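PDB 4OQZ: putative oxidoreductase YfjR from Streptomyces aurantiacus, which reduces imines, as an S-selective imine reductase of the HIBADH-related family, and probably draws its hydride from NADPH bound at a Rossmann-type domain. Local coordinates for residues G136-Y141 / T155-E160; G85-N90 / T112-G117. All blocks are in the same frame, centred on the assembly; numbering follows the deposited sequence.

How the contacts relate
Contacts 1 and 2 lie on one Rossmann-type sheet, contact 2 inside it and contact 1 at its border, and their chemistry differs accordingly. Contact 2 is buried and joins the neighbouring parallel strands 87-90 and 112-119 through a ladder of backbone bonds. Contact 1 lies at an edge strand of the chain's sheet, 154-159, where helix 138-151 begins; it is only partly buried and relies on tyrosine rings and hydroxyls, one backbone bond and a water, with a weak carboxylate bond besides. Helix 138-151 serves both: Ala140 CB sits 3.4 Å from Thr112 OG1, and Tyr141 CA meets Leu114 CD1 at 3.9 Å. Both segments of contact 2 precede those of contact 1 in the sequence.

Contact 1 (G136-Y141 / T155-E160); sequences GPRAAY and TDYRGE
The Tyr157 ring carries the Arg138 side chain over one face, with NE offset toward the rim, and the backbone N of Gly159 over the opposite face, while Gly136 O lies in plane at its edge. The ring of Tyr141 is covered on one face by Tyr157 CB, a CH-pi contact 3.7 Å from the ring centroid, and meets Thr155 OG1 at its edge. The contact joins the helix start and the second strand of the beta-alpha-beta unit formed by strand 131-135, helix 138-151 and strand 154-159. Tyr141 holds CG anti to its backbone N (chi1 168°), which lays its ring against Tyr157 CB, and the two ring planes meet obliquely at 38°. The guanidinium of Arg138 lies 35° from the Tyr157 plane and pairs through NH1 with Asp142 on the helix. Tyr157 OH gives its proton to Gly136 O over a short 2.5 Å, nearly along the C=O axis; Gly136 N reaches Gly159 O at 2.8 Å. A phenylalanine in place of Tyr157 would probably leave Gly136 O without this donor and the entry to the helix less firmly tied to the strand. Glu160, bent at chi2, brings OE2 to Arg138 N in a weak bond of 3.4 Å. Asp156 OD2 is hydrogen-bonded to the hydroxyl of Tyr203 of the second subunit. Tyr141 OH and Thr155 OG1 share a hydrogen bond of 2.7 Å, and a water 3.0 Å from Tyr141 OH accepts the N-H of Tyr157.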
loop_
_atom_site.group_PDB
_atom_site.type_symbol
_atom_site.label_atom_id
_atom_site.label_comp_id
_atom_site.label_asym_id
_atom_site.label_seq_id
_atom_site.Cartn_x
_atom_site.Cartn_y
_atom_site.Cartn_z
ATOM N N GLY A 136 0.046 28.487 1.189
ATOM C CA GLY A 136 0.590 29.827 1.365
ATOM C C GLY A 136 -0.442 30.885 1.044
ATOM O O GLY A 136 -1.635 30.575 1.048
ATOM N N PRO A 137 -0.024 32.141 0.740
ATOM C CA PRO A 137 -1.009 33.211 0.494
ATOM C C PRO A 137 -1.907 33.016 -0.730
ATOM O O PRO A 137 -1.427 32.966 -1.868
ATOM C CB PRO A 137 -0.155 34.487 0.455
ATOM C CG PRO A 137 1.136 34.113 1.146
ATOM C CD PRO A 137 1.347 32.683 0.710
ATOM N N ARG A 138 -3.230 32.889 -0.462
ATOM C CA ARG A 138 -4.306 32.635 -1.428
ATOM C C ARG A 138 -4.296 33.555 -2.662
ATOM O O ARG A 138 -4.553 33.083 -3.769
ATOM C CB ARG A 138 -5.681 32.629 -0.712
ATOM C CG ARG A 138 -6.904 32.404 -1.604
ATOM C CD ARG A 138 -7.362 30.962 -1.633
ATOM N NE ARG A 138 -7.549 30.477 -3.000
ATOM C CZ ARG A 138 -8.362 29.479 -3.341
ATOM N NH1 ARG A 138 -8.467 29.104 -4.608
ATOM N NH2 ARG A 138 -9.089 28.861 -2.420
ATOM N N ALA A 139 -4.000 34.852 -2.471
ATOM C CA ALA A 139 -3.961 35.843 -3.556
ATOM C C ALA A 139 -2.889 35.548 -4.610
ATOM O O ALA A 139 -3.159 35.738 -5.800
ATOM C CB ALA A 139 -3.788 37.255 -2.990
ATOM N N ALA A 140 -1.678 35.093 -4.174
ATOM C CA ALA A 140 -0.563 34.744 -5.067
ATOM C C ALA A 140 -0.893 33.462 -5.843
ATOM O O ALA A 140 -0.616 33.398 -7.040
ATOM C CB ALA A 140 0.724 34.556 -4.269
ATOM N N TYR A 141 -1.526 32.470 -5.170
ATOM C CA TYR A 141 -1.939 31.198 -5.776
ATOM C C TYR A 141 -2.933 31.477 -6.902
ATOM O O TYR A 141 -2.721 31.020 -8.037
ATOM C CB TYR A 141 -2.549 30.228 -4.729
ATOM C CG TYR A 141 -3.251 29.044 -5.364
ATOM C CD1 TYR A 141 -2.530 27.936 -5.805
ATOM C CD2 TYR A 141 -4.623 29.071 -5.612
ATOM C CE1 TYR A 141 -3.159 26.875 -6.460
ATOM C CE2 TYR A 141 -5.260 28.021 -6.271
ATOM C CZ TYR A 141 -4.528 26.914 -6.672
ATOM O OH TYR A 141 -5.161 25.854 -7.273
ATOM N N THR A 155 -4.013 21.456 -9.785
ATOM C CA THR A 155 -3.361 22.157 -8.668
ATOM C C THR A 155 -4.352 22.162 -7.517
ATOM O O THR A 155 -5.545 22.425 -7.715
ATOM C CB THR A 155 -2.795 23.554 -9.041
ATOM O OG1 THR A 155 -3.857 24.495 -9.239
ATOM C CG2 THR A 155 -1.810 23.524 -10.265
ATOM N N ASP A 156 -3.870 21.834 -6.317
ATOM C CA ASP A 156 -4.755 21.708 -5.147
ATOM C C ASP A 156 -4.326 22.582 -3.976
ATOM O O ASP A 156 -3.482 22.176 -3.181
ATOM C CB ASP A 156 -4.824 20.230 -4.749
ATOM C CG ASP A 156 -5.865 19.838 -3.718
ATOM O OD1 ASP A 156 -6.615 20.733 -3.248
ATOM O OD2 ASP A 156 -5.979 18.630 -3.432
ATOM N N TYR A 157 -4.944 23.769 -3.852
ATOM C CA TYR A 157 -4.670 24.724 -2.784
ATOM C C TYR A 157 -5.245 24.232 -1.443
ATOM O O TYR A 157 -6.467 24.135 -1.287
ATOM C CB TYR A 157 -5.192 26.116 -3.150
ATOM C CG TYR A 157 -4.900 27.148 -2.090
ATOM C CD1 TYR A 157 -3.658 27.776 -2.023
ATOM C CD2 TYR A 157 -5.851 27.475 -1.127
ATOM C CE1 TYR A 157 -3.378 28.717 -1.033
ATOM C CE2 TYR A 157 -5.576 28.404 -0.127
ATOM C CZ TYR A 157 -4.345 29.035 -0.096
ATOM O OH TYR A 157 -4.093 29.974 0.870
ATOM N N ARG A 158 -4.348 23.927 -0.489
ATOM C CA ARG A 158 -4.675 23.358 0.826
ATOM C C ARG A 158 -4.903 24.349 1.936
ATOM O O ARG A 158 -5.627 24.049 2.902
ATOM C CB ARG A 158 -3.633 22.299 1.249
ATOM C CG ARG A 158 -3.434 21.103 0.290
ATOM C CD ARG A 158 -4.720 20.464 -0.249
ATOM N NE ARG A 158 -5.693 20.126 0.799
ATOM C CZ ARG A 158 -7.016 20.154 0.636
ATOM N NH1 ARG A 158 -7.541 20.511 -0.531
ATOM N NH2 ARG A 158 -7.824 19.839 1.645
ATOM N N GLY A 159 -4.294 25.519 1.825
ATOM C CA GLY A 159 -4.467 26.525 2.862
ATOM C C GLY A 159 -3.377 27.569 2.928
ATOM O O GLY A 159 -2.393 27.520 2.179
ATOM N N GLU A 160 -3.565 28.522 3.842
ATOM C CA GLU A 160 -2.659 29.641 4.072
ATOM C C GLU A 160 -1.336 29.215 4.699
ATOM O O GLU A 160 -0.313 29.880 4.481
ATOM C CB GLU A 160 -3.353 30.713 4.922
ATOM C CG GLU A 160 -4.459 31.447 4.178
ATOM C CD GLU A 160 -4.039 32.546 3.221
ATOM O OE1 GLU A 160 -2.854 32.954 3.246
ATOM O OE2 GLU A 160 -4.923 33.056 2.497
HETATM O O HOH W 1 -7.253 24.418 -5.709
#

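Contact 2 (G85-N90 / T112-G117); sequences GRVLVN and THLTGG
Val87 has CG1 anti to its backbone N (chi1 -179°) and CG2 anti to its carbonyl carbon, and this setting brings both methyls to Thr112 OG1, with CG2 the nearer at 3.4 Å. Thr112 holds that hydroxyl between its backbone N and carbonyl carbon (chi1 86°), where it is buried against the methyls with no hydrogen-bond partner in the model. On the same face of the sheet, Leu114 CD1 touches Val87 CG1 at 4.0 Å and also reaches Val89 CG2; helix 138-151 packs over this face through Ala140, His144 and Leu148. The other face bears Leu88, Asn90, His113 and Thr115. There Asn90 CB meets His113 CE1 at 3.5 Å, and the imidazole is held by NE2, which donates to Thr115 OG1 at 2.9 Å, close to the ring plane. Thr115 OG1 is in turn bonded to Pro162 O, while Asn90 OD1 is hydrogen-bonded to Ser92 OG. Between the faces runs the backbone ladder: Thr112 N to Arg86 O, Leu88 N to Thr112 O at 2.7 Å, Leu114 N to Leu88 O, Asn90 N to Leu114 O, and Gly116 N to Asn90 O at 3.0 Å. The short strands 87-90 and 112-117, 23° apart in direction and joined through helix 96-108 on the face of His113, form a parallel beta-alpha-beta crossover of the Rossmann-type domain.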
loop_
_atom_site.group_PDB
_atom_site.type_symbol
_atom_site.label_atom_id
_atom_site.label_comp_id
_atom_site.label_asym_id
_atom_site.label_seq_id
_atom_site.Cartn_x
_atom_site.Cartn_y
_atom_site.Cartn_z
ATOM N N GLY A 85 8.651 42.035 -4.117
ATOM C CA GLY A 85 7.575 42.077 -5.107
ATOM C C GLY A 85 7.507 40.862 -6.026
ATOM O O GLY A 85 6.958 40.939 -7.133
ATOM N N ARG A 86 8.094 39.735 -5.600
ATOM C CA ARG A 86 8.115 38.515 -6.411
ATOM C C ARG A 86 7.437 37.366 -5.714
ATOM O O ARG A 86 7.457 37.283 -4.479
ATOM C CB ARG A 86 9.544 38.109 -6.806
ATOM C CG ARG A 86 10.432 39.288 -7.174
ATOM C CD ARG A 86 11.237 39.048 -8.414
ATOM N NE ARG A 86 10.651 39.723 -9.569
ATOM C CZ ARG A 86 10.947 40.957 -9.955
ATOM N NH1 ARG A 86 11.833 41.679 -9.277
ATOM N NH2 ARG A 86 10.362 41.481 -11.024
ATOM N N VAL A 87 6.823 36.481 -6.516
ATOM C CA VAL A 87 6.161 35.270 -6.047
ATOM C C VAL A 87 7.125 34.115 -6.286
ATOM O O VAL A 87 7.498 33.839 -7.434
ATOM C CB VAL A 87 4.750 35.037 -6.661
ATOM C CG1 VAL A 87 4.110 33.764 -6.100
ATOM C CG2 VAL A 87 3.838 36.235 -6.394
ATOM N N LEU A 88 7.594 33.505 -5.183
ATOM C CA LEU A 88 8.532 32.378 -5.194
ATOM C C LEU A 88 7.809 31.056 -4.888
ATOM O O LEU A 88 7.273 30.862 -3.785
ATOM C CB LEU A 88 9.689 32.619 -4.213
ATOM C CG LEU A 88 10.925 33.323 -4.757
ATOM C CD1 LEU A 88 10.675 34.824 -4.966
ATOM C CD2 LEU A 88 12.067 33.187 -3.771
ATOM N N VAL A 89 7.754 30.179 -5.887
ATOM C CA VAL A 89 7.067 28.893 -5.791
ATOM C C VAL A 89 8.124 27.851 -5.498
ATOM O O VAL A 89 8.936 27.517 -6.380
ATOM C CB VAL A 89 6.240 28.557 -7.060
ATOM C CG1 VAL A 89 5.344 27.346 -6.804
ATOM C CG2 VAL A 89 5.394 29.755 -7.496
ATOM N N ASN A 90 8.159 27.387 -4.238
ATOM C CA ASN A 90 9.169 26.418 -3.833
ATOM C C ASN A 90 8.662 24.996 -3.939
ATOM O O ASN A 90 7.838 24.558 -3.137
ATOM C CB ASN A 90 9.779 26.745 -2.467
ATOM C CG ASN A 90 11.157 26.168 -2.285
ATOM O OD1 ASN A 90 11.403 24.982 -2.503
ATOM N ND2 ASN A 90 12.068 26.980 -1.801
ATOM N N THR A 112 6.537 36.830 -1.895
ATOM C CA THR A 112 5.568 35.843 -1.400
ATOM C C THR A 112 6.006 34.420 -1.729
ATOM O O THR A 112 6.466 34.152 -2.842
ATOM C CB THR A 112 4.081 36.159 -1.722
ATOM O OG1 THR A 112 3.728 35.664 -3.012
ATOM C CG2 THR A 112 3.718 37.629 -1.579
ATOM N N HIS A 113 5.867 33.518 -0.742
ATOM C CA HIS A 113 6.236 32.110 -0.843
ATOM C C HIS A 113 5.014 31.198 -0.981
ATOM O O HIS A 113 4.115 31.205 -0.131
ATOM C CB HIS A 113 7.098 31.702 0.370
ATOM C CG HIS A 113 7.435 30.240 0.453
ATOM N ND1 HIS A 113 8.674 29.765 0.076
ATOM C CD2 HIS A 113 6.708 29.211 0.941
ATOM C CE1 HIS A 113 8.645 28.464 0.309
ATOM N NE2 HIS A 113 7.484 28.088 0.831
ATOM N N LEU A 114 5.009 30.400 -2.054
ATOM C CA LEU A 114 3.986 29.395 -2.296
ATOM C C LEU A 114 4.705 28.065 -2.135
ATOM O O LEU A 114 5.763 27.867 -2.735
ATOM C CB LEU A 114 3.389 29.500 -3.725
ATOM C CG LEU A 114 2.334 30.592 -3.982
ATOM C CD1 LEU A 114 1.863 30.553 -5.422
ATOM C CD2 LEU A 114 1.127 30.457 -3.058
ATOM N N THR A 115 4.206 27.201 -1.250
ATOM C CA THR A 115 4.806 25.873 -1.063
ATOM C C THR A 115 4.111 24.941 -2.023
ATOM O O THR A 115 2.885 24.977 -2.124
ATOM C CB THR A 115 4.662 25.389 0.393
ATOM O OG1 THR A 115 5.211 26.370 1.273
ATOM C CG2 THR A 115 5.337 24.036 0.629
ATOM N N GLY A 116 4.892 24.111 -2.704
ATOM C CA GLY A 116 4.366 23.122 -3.637
ATOM C C GLY A 116 4.809 21.702 -3.346
ATOM O O GLY A 116 5.969 21.474 -2.977
ATOM N N GLY A 117 3.881 20.756 -3.518
ATOM C CA GLY A 117 4.146 19.322 -3.426
ATOM C C GLY A 117 3.737 18.617 -4.712
ATOM O O GLY A 117 2.568 18.237 -4.835
#